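Long-range contacts in legionella ubiquitin-specific protease A domain-containing protein (Legionella pneumophila subsp. pneumophila, PDB 5DGG), which is uncharacterised, but probably acts as a ubiquitin-specific cysteine protease of Legionella, this chain holding the LupA domain of a longer protein: residues M11-P16 with E178-L183; V23-L28 with E41-D46; E84-Y89 with D134-Y139; G93-D98 with I117-P122. One frame throughout, in Å; residues are numbered along the deposited sequence. Where two conformers were deposited one is given.

Contact 1 (M11-P16 with E178-L183)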
loop_
_atom_site.group_PDB
_atom_site.type_symbol
_atom_site.label_atom_id
_atom_site.label_comp_id
_atom_site.label_asym_id
_atom_site.label_seq_id
_atom_site.Cartn_x
_atom_site.Cartn_y
_atom_site.Cartn_z
ATOM N N MET A 11 7.039 5.009 7.073
ATOM C CA MET A 11 6.401 4.544 5.827
ATOM C C MET A 11 6.691 5.547 4.711
ATOM O O MET A 11 7.033 5.171 3.588
ATOM C CB MET A 11 4.883 4.389 5.976
ATOM C CG MET A 11 4.396 3.382 7.021
ATOM S SD MET A 11 4.852 1.689 6.593
ATOM C CE MET A 11 3.604 1.456 5.291
ATOM N N THR A 12 6.531 6.833 5.017
ATOM C CA THR A 12 6.797 7.881 4.027
ATOM C C THR A 12 8.203 7.719 3.447
ATOM O O THR A 12 8.384 7.743 2.249
ATOM C CB THR A 12 6.587 9.262 4.645
ATOM O OG1 THR A 12 5.215 9.373 5.056
ATOM C CG2 THR A 12 6.919 10.348 3.645
ATOM N N LEU A 13 9.179 7.448 4.295
ATOM C CA LEU A 13 10.554 7.326 3.838
ATOM C C LEU A 13 10.731 6.115 2.933
ATOM O O LEU A 13 11.379 6.221 1.886
ATOM C CB LEU A 13 11.524 7.239 5.031
ATOM C CG LEU A 13 12.970 7.663 4.759
ATOM C CD1 LEU A 13 13.032 9.161 4.476
ATOM C CD2 LEU A 13 13.890 7.292 5.918
ATOM N N LEU A 14 10.139 4.977 3.304
ATOM C CA LEU A 14 10.454 3.721 2.621
ATOM C C LEU A 14 9.506 3.295 1.489
ATOM O O LEU A 14 9.881 2.494 0.649
ATOM C CB LEU A 14 10.534 2.590 3.626
ATOM C CG LEU A 14 11.452 1.426 3.253
ATOM C CD1 LEU A 14 12.757 1.839 2.569
ATOM C CD2 LEU A 14 11.792 0.719 4.545
ATOM N N MET A 15 8.280 3.785 1.499
ATOM C CA MET A 15 7.329 3.503 0.416
ATOM C C MET A 15 7.907 3.926 -0.938
ATOM O O MET A 15 8.676 4.878 -1.016
ATOM C CB MET A 15 5.983 4.198 0.667
ATOM C CG MET A 15 5.075 3.500 1.679
ATOM S SD MET A 15 4.293 1.975 1.103
ATOM C CE MET A 15 3.188 2.626 -0.187
ATOM N N PRO A 16 7.548 3.207 -2.007
ATOM C CA PRO A 16 7.880 3.688 -3.368
ATOM C C PRO A 16 7.230 5.053 -3.579
ATOM O O PRO A 16 6.294 5.405 -2.851
ATOM C CB PRO A 16 7.226 2.654 -4.297
ATOM C CG PRO A 16 6.228 1.932 -3.458
ATOM C CD PRO A 16 6.655 2.034 -2.020
ATOM N N GLU A 178 18.316 -1.122 7.122
ATOM C CA GLU A 178 19.415 -0.840 6.207
ATOM C C GLU A 178 19.024 0.044 5.055
ATOM O O GLU A 178 19.748 0.968 4.730
ATOM C CB GLU A 178 20.018 -2.131 5.642
ATOM C CG GLU A 178 21.165 -2.691 6.445
ATOM C CD GLU A 178 22.187 -1.624 6.826
ATOM O OE1 GLU A 178 22.375 -1.415 8.040
ATOM O OE2 GLU A 178 22.771 -0.970 5.924
ATOM N N GLU A 179 17.899 -0.217 4.418
ATOM C CA GLU A 179 17.513 0.592 3.256
ATOM C C GLU A 179 17.144 2.013 3.693
ATOM O O GLU A 179 17.301 2.983 2.933
ATOM C CB GLU A 179 16.353 -0.048 2.481
ATOM C CG GLU A 179 16.747 -1.336 1.774
ATOM C CD GLU A 179 17.925 -1.157 0.851
ATOM O OE1 GLU A 179 17.783 -0.467 -0.177
ATOM O OE2 GLU A 179 19.009 -1.699 1.155
ATOM N N THR A 180 16.659 2.111 4.927
ATOM C CA THR A 180 16.281 3.375 5.514
ATOM C C THR A 180 17.505 4.259 5.719
ATOM O O THR A 180 17.542 5.386 5.204
ATOM C CB THR A 180 15.509 3.144 6.825
ATOM O OG1 THR A 180 14.176 2.755 6.471
ATOM C CG2 THR A 180 15.478 4.422 7.694
ATOM N N ARG A 181 18.493 3.730 6.442
ATOM C CA ARG A 181 19.798 4.389 6.629
ATOM C C ARG A 181 20.419 4.875 5.307
ATOM O O ARG A 181 20.927 5.991 5.222
ATOM C CB ARG A 181 20.745 3.448 7.389
ATOM C CG ARG A 181 22.230 3.564 7.041
ATOM C CD ARG A 181 23.013 2.312 7.451
ATOM N NE ARG A 181 23.709 2.458 8.731
ATOM C CZ ARG A 181 23.391 1.866 9.889
ATOM N NH1 ARG A 181 22.353 1.037 10.005
ATOM N NH2 ARG A 181 24.144 2.114 10.962
ATOM N N ALA A 182 20.377 4.034 4.283
ATOM C CA ALA A 182 20.834 4.426 2.964
ATOM C C ALA A 182 20.090 5.674 2.490
ATOM O O ALA A 182 20.703 6.582 1.934
ATOM C CB ALA A 182 20.647 3.293 1.968
ATOM N N LEU A 183 18.775 5.722 2.707
ATOM C CA LEU A 183 17.977 6.885 2.301
ATOM C C LEU A 183 18.328 8.129 3.121
ATOM O O LEU A 183 18.579 9.200 2.561
ATOM C CB LEU A 183 16.484 6.574 2.387
ATOM C CG LEU A 183 16.021 5.595 1.312
ATOM C CD1 LEU A 183 14.705 4.950 1.718
ATOM C CD2 LEU A 183 15.880 6.274 -0.045
#
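Leu13 is the first residue of 11-16 to meet helix 171-183, the last of this chain. Its chi1 of -156° sets CG anti to the backbone N, and from there the branch CD2 reaches across to Thr180, Leu13 CD2 coming within 3.7 Å of Thr180 CG2, with the two side chains crossing at about a right angle. The backbone takes part as well: Leu13 O lies 3.6 Å from Leu183 CD1, a methyl group set against a carbonyl, while Leu13 CG and Leu183 CB approach only to 4.4 Å.

One residue on, Leu14 splits its two methyl groups between different partners. Leu14 CD1 goes to Leu183 CD1 at 3.8 Å and brushes Glu179 CB at 4.1 Å, whereas Leu14 CD2 rests 3.7 Å from Thr180 OG1. That hydroxyl is not left to a methyl group, since it bonds back to Thr176 O in its own helix. Glu179 similarly gives only the base of its side chain to Leu14; its carboxylate bends off, and OE1 is held by Asn155. What joins the segments is mostly van der Waals packing of methyl groups, and the two polar side chains find their partners elsewhere. Beyond Leu14 the backbone leaves helical geometry at Met15.

The contact ties the end of helix 8-14, near the start of the chain, to the end of helix 171-183, close to the last modelled residue. Leu14 also packs on Leu158 of helix 156-165, and its carbonyl oxygen bonds to His141 of helix 132-146, while Met11 and Met15 face that helix and strand 22-29.

Contact 2 (V23-L28 with E41-D46)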
loop_
_atom_site.group_PDB
_atom_site.type_symbol
_atom_site.label_atom_id
_atom_site.label_comp_id
_atom_site.label_asym_id
_atom_site.label_seq_id
_atom_site.Cartn_x
_atom_site.Cartn_y
_atom_site.Cartn_z
ATOM N N VAL A 23 0.666 6.353 -9.202
ATOM C CA VAL A 23 0.689 7.265 -8.068
ATOM C C VAL A 23 0.765 6.515 -6.760
ATOM O O VAL A 23 0.025 5.564 -6.554
ATOM C CB VAL A 23 -0.545 8.151 -8.061
ATOM C CG1 VAL A 23 -0.680 8.970 -6.772
ATOM C CG2 VAL A 23 -0.527 9.047 -9.294
ATOM N N VAL A 24 1.610 6.993 -5.841
ATOM C CA VAL A 24 1.676 6.464 -4.515
ATOM C C VAL A 24 1.271 7.605 -3.601
ATOM O O VAL A 24 1.953 8.635 -3.515
ATOM C CB VAL A 24 3.077 5.903 -4.149
ATOM C CG1 VAL A 24 3.064 5.302 -2.721
ATOM C CG2 VAL A 24 3.528 4.895 -5.178
ATOM N N MET A 25 0.128 7.457 -2.961
ATOM C CA MET A 25 -0.373 8.494 -2.064
ATOM C C MET A 25 0.302 8.426 -0.704
ATOM O O MET A 25 0.863 7.407 -0.336
ATOM C CB MET A 25 -1.852 8.337 -1.821
ATOM C CG MET A 25 -2.611 7.960 -3.041
ATOM S SD MET A 25 -4.189 8.736 -3.155
ATOM C CE MET A 25 -3.414 10.197 -3.846
ATOM N N ALA A 26 0.188 9.538 0.024
ATOM C CA ALA A 26 0.658 9.609 1.395
ATOM C C ALA A 26 -0.154 8.706 2.288
ATOM O O ALA A 26 -1.303 8.319 1.992
ATOM C CB ALA A 26 0.596 11.028 1.926
ATOM N N VAL A 27 0.428 8.453 3.435
ATOM C CA VAL A 27 -0.235 7.626 4.433
ATOM C C VAL A 27 -1.627 8.135 4.827
ATOM O O VAL A 27 -1.871 9.339 5.001
ATOM C CB VAL A 27 0.609 7.430 5.700
ATOM C CG1 VAL A 27 1.893 6.689 5.368
ATOM C CG2 VAL A 27 0.882 8.756 6.387
ATOM N N LEU A 28 -2.554 7.194 4.942
ATOM C CA LEU A 28 -3.905 7.498 5.383
ATOM C C LEU A 28 -4.093 6.906 6.773
ATOM O O LEU A 28 -3.660 5.797 7.034
ATOM C CB LEU A 28 -4.946 6.865 4.483
ATOM C CG LEU A 28 -5.549 7.601 3.367
ATOM C CD1 LEU A 28 -6.703 6.749 2.842
ATOM C CD2 LEU A 28 -6.001 8.988 3.842
ATOM N N GLU A 41 -9.816 15.235 -2.728
ATOM C CA GLU A 41 -9.638 16.016 -3.940
ATOM C C GLU A 41 -8.436 15.520 -4.743
ATOM O O GLU A 41 -8.491 15.387 -5.980
ATOM C CB GLU A 41 -9.599 17.512 -3.629
ATOM C CG GLU A 41 -11.024 18.051 -3.348
ATOM C CD GLU A 41 -11.106 19.557 -3.232
ATOM O OE1 GLU A 41 -10.659 20.051 -2.194
ATOM O OE2 GLU A 41 -11.641 20.253 -4.146
ATOM N N THR A 42 -7.378 15.205 -4.035
ATOM C CA THR A 42 -6.198 14.630 -4.669
ATOM C C THR A 42 -6.504 13.241 -5.234
ATOM O O THR A 42 -6.153 12.947 -6.377
ATOM C CB THR A 42 -4.957 14.626 -3.754
ATOM O OG1 THR A 42 -3.837 14.125 -4.483
ATOM C CG2 THR A 42 -5.138 13.753 -2.533
ATOM N N LEU A 43 -7.210 12.426 -4.491
ATOM C CA LEU A 43 -7.482 11.081 -4.956
ATOM C C LEU A 43 -8.486 11.140 -6.141
ATOM O O LEU A 43 -8.315 10.445 -7.163
ATOM C CB LEU A 43 -7.955 10.216 -3.775
ATOM C CG LEU A 43 -8.500 8.836 -4.113
ATOM C CD1 LEU A 43 -7.411 7.944 -4.653
ATOM C CD2 LEU A 43 -9.143 8.203 -2.886
ATOM N N ALA A 44 -9.473 12.032 -6.068
ATOM C CA ALA A 44 -10.444 12.154 -7.158
ATOM C C ALA A 44 -9.727 12.648 -8.415
ATOM O O ALA A 44 -9.901 12.104 -9.521
ATOM C CB ALA A 44 -11.563 13.098 -6.775
ATOM N N SER A 45 -8.852 13.627 -8.245
ATOM C CA SER A 45 -8.117 14.114 -9.385
ATOM C C SER A 45 -7.337 13.001 -10.113
ATOM O O SER A 45 -7.331 12.943 -11.332
ATOM C CB SER A 45 -7.178 15.215 -8.970
ATOM O OG SER A 45 -6.394 15.508 -10.082
ATOM N N ASP A 46 -6.689 12.126 -9.356
ATOM C CA ASP A 46 -5.929 10.998 -9.904
ATOM C C ASP A 46 -6.849 9.915 -10.474
ATOM O O ASP A 46 -6.586 9.383 -11.550
ATOM C CB ASP A 46 -5.057 10.399 -8.809
ATOM C CG ASP A 46 -3.921 11.314 -8.400
ATOM O OD1 ASP A 46 -3.523 12.199 -9.191
ATOM O OD2 ASP A 46 -3.418 11.111 -7.296
#
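A beta-alpha-beta unit, strand 22-29, helix 33-47 and strand 54-60, has its helix packed on its first strand here, Met25 and Val23 meeting Leu43 and Asp46. Met25 is the main link. Its side chain starts with CG anti to the carbonyl carbon and then bends at both later torsions; Met25 SD ends up 3.6 Å from Leu43 CD1 and 4.1 Å from Leu43 CB, so the sulphur sits against the flank of the leucine, the two side chains crossing at about a right angle. The last bend (chi3 83°) turns CE away from that leucine and lays it alongside Asp46, the two side chains running past each other in opposite directions. Thr42 also lies near CE, but it was modelled in two conformers and its part is doubtful.

Helix 33-47 thus lies against one face of the sheet beside the edge strand. Met25 also touches Ile55 and Ile57 of strand 54-60, and Leu43 packs on Leu104 and Cys108 of helix 98-108, which lines the same layer. Backbone bonds from Val23 and Met25 to Met56 keep the strand in the sheet while the side chains face the helix.

Asp46 brings a carboxylate to an otherwise apolar meeting: Asp46 OD2 has Met25 CE at 3.6 Å and, nearer still, Val23 CG1 at 3.5 Å.

Contact 3 (E84-Y89 with D134-Y139)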
loop_
_atom_site.group_PDB
_atom_site.type_symbol
_atom_site.label_atom_id
_atom_site.label_comp_id
_atom_site.label_asym_id
_atom_site.label_seq_id
_atom_site.Cartn_x
_atom_site.Cartn_y
_atom_site.Cartn_z
ATOM N N GLU A 84 -7.290 -3.910 -4.924
ATOM C CA GLU A 84 -6.667 -4.962 -4.110
ATOM C C GLU A 84 -6.416 -4.434 -2.709
ATOM O O GLU A 84 -5.804 -3.366 -2.541
ATOM C CB GLU A 84 -5.342 -5.410 -4.719
ATOM C CG GLU A 84 -4.573 -6.353 -3.823
ATOM C CD GLU A 84 -3.234 -6.848 -4.378
ATOM O OE1 GLU A 84 -2.891 -6.513 -5.541
ATOM O OE2 GLU A 84 -2.494 -7.528 -3.608
ATOM N N LEU A 85 -6.901 -5.158 -1.720
ATOM C CA LEU A 85 -6.727 -4.829 -0.323
ATOM C C LEU A 85 -5.843 -5.839 0.354
ATOM O O LEU A 85 -6.221 -6.996 0.485
ATOM C CB LEU A 85 -8.102 -4.772 0.357
ATOM C CG LEU A 85 -9.141 -3.833 -0.271
ATOM C CD1 LEU A 85 -10.506 -3.850 0.462
ATOM C CD2 LEU A 85 -8.625 -2.427 -0.367
ATOM N N PHE A 86 -4.616 -5.428 0.708
ATOM C CA PHE A 86 -3.538 -6.314 1.198
ATOM C C PHE A 86 -3.399 -6.184 2.714
ATOM O O PHE A 86 -3.242 -5.096 3.237
ATOM C CB PHE A 86 -2.207 -5.950 0.525
ATOM C CG PHE A 86 -1.002 -6.599 1.125
ATOM C CD1 PHE A 86 -0.673 -7.898 0.808
ATOM C CD2 PHE A 86 -0.201 -5.896 2.022
ATOM C CE1 PHE A 86 0.457 -8.489 1.350
ATOM C CE2 PHE A 86 0.925 -6.469 2.546
ATOM C CZ PHE A 86 1.265 -7.774 2.197
ATOM N N ASP A 87 -3.471 -7.308 3.402
ATOM C CA ASP A 87 -3.214 -7.331 4.823
ATOM C C ASP A 87 -2.017 -8.270 5.095
ATOM O O ASP A 87 -2.039 -9.452 4.713
ATOM C CB ASP A 87 -4.475 -7.831 5.501
ATOM C CG ASP A 87 -4.396 -7.786 7.006
ATOM O OD1 ASP A 87 -3.321 -8.046 7.574
ATOM O OD2 ASP A 87 -5.442 -7.525 7.638
ATOM N N PRO A 88 -0.944 -7.750 5.736
ATOM C CA PRO A 88 0.222 -8.564 6.066
ATOM C C PRO A 88 -0.111 -9.896 6.765
ATOM O O PRO A 88 0.662 -10.863 6.639
ATOM C CB PRO A 88 1.008 -7.652 7.001
ATOM C CG PRO A 88 0.679 -6.289 6.510
ATOM C CD PRO A 88 -0.750 -6.357 6.122
ATOM N N TYR A 89 -1.228 -9.978 7.466
ATOM C CA TYR A 89 -1.548 -11.224 8.237
ATOM C C TYR A 89 -2.157 -12.273 7.340
ATOM O O TYR A 89 -2.115 -13.456 7.651
ATOM C CB TYR A 89 -2.524 -10.993 9.393
ATOM C CG TYR A 89 -1.934 -10.463 10.681
ATOM C CD1 TYR A 89 -0.728 -9.790 10.711
ATOM C CD2 TYR A 89 -2.632 -10.601 11.873
ATOM C CE1 TYR A 89 -0.250 -9.220 11.891
ATOM C CE2 TYR A 89 -2.138 -10.085 13.068
ATOM C CZ TYR A 89 -0.941 -9.407 13.075
ATOM O OH TYR A 89 -0.458 -8.878 14.258
ATOM N N ASP A 134 6.494 -3.110 7.517
ATOM C CA ASP A 134 7.530 -3.699 6.708
ATOM C C ASP A 134 6.946 -4.489 5.548
ATOM O O ASP A 134 7.374 -4.352 4.387
ATOM C CB ASP A 134 8.406 -4.638 7.579
ATOM C CG ASP A 134 8.936 -3.941 8.847
ATOM O OD1 ASP A 134 8.149 -3.644 9.801
ATOM O OD2 ASP A 134 10.167 -3.709 8.882
ATOM N N PHE A 135 6.020 -5.367 5.871
ATOM C CA PHE A 135 5.294 -6.107 4.838
ATOM C C PHE A 135 4.610 -5.180 3.846
ATOM O O PHE A 135 4.691 -5.411 2.640
ATOM C CB PHE A 135 4.248 -7.067 5.448
ATOM C CG PHE A 135 4.819 -8.397 5.931
ATOM C CD1 PHE A 135 4.858 -9.480 5.094
ATOM C CD2 PHE A 135 5.278 -8.561 7.236
ATOM C CE1 PHE A 135 5.386 -10.691 5.514
ATOM C CE2 PHE A 135 5.802 -9.762 7.678
ATOM C CZ PHE A 135 5.856 -10.830 6.813
ATOM N N THR A 136 3.915 -4.150 4.332
ATOM C CA THR A 136 3.164 -3.292 3.446
ATOM C C THR A 136 4.112 -2.480 2.527
ATOM O O THR A 136 3.840 -2.318 1.322
ATOM C CB THR A 136 2.182 -2.401 4.284
ATOM O OG1 THR A 136 1.173 -3.249 4.855
ATOM C CG2 THR A 136 1.553 -1.380 3.407
ATOM N N CYS A 137 5.242 -2.019 3.064
ATOM C CA CYS A 137 6.223 -1.279 2.285
ATOM C C CYS A 137 6.833 -2.143 1.218
ATOM O O CYS A 137 6.900 -1.769 0.009
ATOM C CB CYS A 137 7.332 -0.714 3.168
ATOM S SG CYS A 137 6.873 0.793 4.017
ATOM N N ALA A 138 7.214 -3.358 1.616
ATOM C CA ALA A 138 7.845 -4.264 0.677
ATOM C C ALA A 138 6.852 -4.738 -0.378
ATOM O O ALA A 138 7.181 -4.851 -1.564
ATOM C CB ALA A 138 8.452 -5.448 1.391
ATOM N N TYR A 139 5.638 -5.045 0.044
ATOM C CA TYR A 139 4.598 -5.442 -0.923
ATOM C C TYR A 139 4.287 -4.322 -1.951
ATOM O O TYR A 139 4.041 -4.613 -3.154
ATOM C CB TYR A 139 3.357 -5.987 -0.202
ATOM C CG TYR A 139 2.339 -6.690 -1.103
ATOM C CD1 TYR A 139 2.485 -8.002 -1.431
ATOM C CD2 TYR A 139 1.226 -5.997 -1.616
ATOM C CE1 TYR A 139 1.612 -8.650 -2.281
ATOM C CE2 TYR A 139 0.304 -6.633 -2.438
ATOM C CZ TYR A 139 0.509 -7.973 -2.775
ATOM O OH TYR A 139 -0.354 -8.663 -3.567
#
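Glu84 OE2 is gripped by two hydroxyls: Tyr139 OH from the helix and Thr120 OG1 from the neighbouring strand. The bond from Tyr139 OH to Glu84 OE2 is modelled at 2.4 Å, very short, so its exact length is doubtful. The two side chains meet tip to tip, with carboxylate and ring planes 79° apart. Glu84 gets there fully extended, CG anti to the backbone N (chi1 172°). The other oxygen, OE1, forms a salt bridge with Lys143, so this buried carboxylate is held at both oxygens, an environment that would probably favour its charged form.

The ring of Tyr139 lies in an offset stack on Phe86, centroids 3.8 Å apart and planes only 4° from parallel. Tyr139 CB adds a CH-pi contact over the same face, 3.9 Å from the Phe86 centroid. Pro88 N lies over the opposite face of Phe86, toward its rim, and Thr136 OG1 comes in at the edge, 4.0 Å from Phe86 CE2. Pro88 continues the row: Pro88 CB packs 3.6 Å from Phe135 CB, and Pro88 CG 3.5 Å from Thr136 OG1, which is bonded to Cys132 O.

Asp87 points away from the helix; its OD1 accepts from Tyr89 N, an Asx turn, and also bonds His63. A His-Asp pair is consistent with the active sites of clan CA peptidases, though no role is established here. The contact sits in the middle of the domain, joining strand 81-86, flanked by 65-70 and 115-120, to helix 132-146, which also packs on helices 8-14 and 156-165.

Contact 4 (G93-D98 with I117-P122)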
loop_
_atom_site.group_PDB
_atom_site.type_symbol
_atom_site.label_atom_id
_atom_site.label_comp_id
_atom_site.label_asym_id
_atom_site.label_seq_id
_atom_site.Cartn_x
_atom_site.Cartn_y
_atom_site.Cartn_z
ATOM N N GLY A 93 -8.212 -10.672 6.973
ATOM C CA GLY A 93 -8.219 -9.443 7.749
ATOM C C GLY A 93 -8.389 -8.180 6.912
ATOM O O GLY A 93 -8.712 -7.131 7.446
ATOM N N ALA A 94 -8.172 -8.257 5.591
ATOM C CA ALA A 94 -8.353 -7.075 4.754
ATOM C C ALA A 94 -9.812 -6.589 4.689
ATOM O O ALA A 94 -10.094 -5.456 4.271
ATOM C CB ALA A 94 -7.813 -7.350 3.350
ATOM N N ALA A 95 -10.754 -7.437 5.116
ATOM C CA ALA A 95 -12.192 -7.113 5.161
ATOM C C ALA A 95 -12.450 -5.824 5.914
ATOM O O ALA A 95 -13.395 -5.083 5.616
ATOM C CB ALA A 95 -12.972 -8.269 5.797
ATOM N N VAL A 96 -11.554 -5.519 6.832
ATOM C CA VAL A 96 -11.684 -4.326 7.632
ATOM C C VAL A 96 -11.599 -3.045 6.771
ATOM O O VAL A 96 -12.034 -1.980 7.187
ATOM C CB VAL A 96 -10.642 -4.369 8.781
ATOM C CG1 VAL A 96 -9.275 -3.883 8.329
ATOM C CG2 VAL A 96 -11.124 -3.591 9.976
ATOM N N LEU A 97 -11.057 -3.138 5.555
ATOM C CA LEU A 97 -10.963 -1.986 4.666
ATOM C C LEU A 97 -12.049 -1.869 3.625
ATOM O O LEU A 97 -12.076 -0.849 2.938
ATOM C CB LEU A 97 -9.608 -1.933 3.922
ATOM C CG LEU A 97 -8.374 -1.702 4.806
ATOM C CD1 LEU A 97 -7.135 -1.642 3.948
ATOM C CD2 LEU A 97 -8.477 -0.452 5.625
ATOM N N ASP A 98 -12.929 -2.858 3.488
ATOM C CA ASP A 98 -13.892 -2.851 2.369
ATOM C C ASP A 98 -14.753 -1.597 2.394
ATOM O O ASP A 98 -14.812 -0.850 1.416
ATOM C CB ASP A 98 -14.804 -4.080 2.367
ATOM C CG ASP A 98 -14.085 -5.375 2.021
ATOM O OD1 ASP A 98 -12.870 -5.372 1.688
ATOM O OD2 ASP A 98 -14.712 -6.461 2.136
ATOM N N ILE A 117 -13.459 -5.642 -5.731
ATOM C CA ILE A 117 -12.623 -5.835 -4.567
ATOM C C ILE A 117 -11.990 -7.215 -4.553
ATOM O O ILE A 117 -12.665 -8.225 -4.864
ATOM C CB ILE A 117 -13.450 -5.689 -3.269
ATOM C CG1 ILE A 117 -13.913 -4.257 -3.159
ATOM C CG2 ILE A 117 -12.647 -6.075 -2.038
ATOM C CD1 ILE A 117 -14.649 -3.990 -1.862
ATOM N N ARG A 118 -10.731 -7.282 -4.148
ATOM C CA ARG A 118 -10.155 -8.581 -3.772
ATOM C C ARG A 118 -9.220 -8.441 -2.608
ATOM O O ARG A 118 -8.531 -7.410 -2.486
ATOM C CB ARG A 118 -9.479 -9.208 -4.956
ATOM C CG ARG A 118 -8.098 -8.753 -5.227
ATOM C CD ARG A 118 -7.642 -9.320 -6.561
ATOM N NE ARG A 118 -6.578 -10.246 -6.355
ATOM C CZ ARG A 118 -5.301 -9.977 -6.571
ATOM N NH1 ARG A 118 -4.438 -10.935 -6.360
ATOM N NH2 ARG A 118 -4.899 -8.798 -7.041
ATOM N N HIS A 119 -9.265 -9.413 -1.692
ATOM C CA HIS A 119 -8.420 -9.383 -0.496
ATOM C C HIS A 119 -7.163 -10.177 -0.760
ATOM O O HIS A 119 -7.259 -11.244 -1.348
ATOM C CB HIS A 119 -9.146 -10.015 0.675
ATOM C CG HIS A 119 -10.331 -9.242 1.125
ATOM N ND1 HIS A 119 -11.346 -9.798 1.865
ATOM C CD2 HIS A 119 -10.699 -7.955 0.890
ATOM C CE1 HIS A 119 -12.265 -8.883 2.122
ATOM N NE2 HIS A 119 -11.909 -7.756 1.521
ATOM N N THR A 120 -6.001 -9.692 -0.331
ATOM C CA THR A 120 -4.758 -10.450 -0.489
ATOM C C THR A 120 -3.932 -10.424 0.786
ATOM O O THR A 120 -4.131 -9.603 1.672
ATOM C CB THR A 120 -3.870 -9.899 -1.628
ATOM O OG1 THR A 120 -3.592 -8.546 -1.333
ATOM C CG2 THR A 120 -4.560 -9.997 -2.986
ATOM N N GLY A 121 -3.000 -11.353 0.865
ATOM C CA GLY A 121 -1.947 -11.346 1.898
ATOM C C GLY A 121 -0.631 -11.852 1.277
ATOM O O GLY A 121 -0.587 -12.193 0.125
ATOM N N PRO A 122 0.450 -11.889 2.047
ATOM C CA PRO A 122 1.719 -12.306 1.515
ATOM C C PRO A 122 1.920 -13.814 1.465
ATOM O O PRO A 122 1.215 -14.558 2.117
ATOM C CB PRO A 122 2.739 -11.687 2.504
ATOM C CG PRO A 122 1.995 -11.665 3.788
ATOM C CD PRO A 122 0.539 -11.476 3.457
#
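His119 can be followed outward from the edge strand toward the loop that leads into helix 98-108. His119 CB lies 4.0 Å from Ala94 CB, and CG, anti to the carbonyl carbon, stays beside that same methyl group. His119 CD2 is closer still, 3.8 Å from Ala94 CB. On the far side of the ring His119 CE1 meets Ala95, 3.5 Å from Ala95 CA. The backbone between the two alanines lies over one face of the imidazole, with Ala95 N 3.6 Å above the plane and offset toward the rim.

At the tip, His119 NE2 donates to Asp98 OD1 at 2.6 Å, with an N-H...O angle of 163°. The oxygen lies only 8° out of the ring plane and accepts through its syn lone pair; carboxylate and ring are 25° apart, nearly coplanar. Ile117, two residues back on the strand, lines the same carboxylate, Ile117 CG2 3.8 Å from Asp98 OD1.

The pair pins the irregular, helix-like turn 93-97 and the first residue of helix 98-108 onto strand 115-120, at the outer edge of the sheet. Leu85 of the adjoining strand 81-86 touches both Ala94 and Asp98, and Pro91 touches the imidazole. A short, nearly straight, in-plane His-carboxylate bond would probably polarise the ring and may favour a positively charged imidazole; the helix start could in turn help stabilise the negative charge on Asp98.

How the contacts relate
Contact 3 is the fully buried one, its centre about 6 Å from the chain's centre; contact 2 is partly buried, and contacts 1 and 4 lie at the surface on opposite sides of that centre. Contacts 2, 3 and 4 all reach the one mixed sheet, while contact 1 joins two helices. Contacts 3 and 4 share neighbouring strands and are directly connected, through Leu85 O to Thr120 N among others. Contact 1 touches contact 3 by sulphur packing, Met11 SD to Cys137 SG, and contact 2 through Val24 and Val27. A carboxylate accepts across contacts 3 and 4, from a tyrosine hydroxyl and an imidazole N-H respectively; contacts 1 and 2 rest mainly on apolar groups, with a carboxylate among them in contact 2.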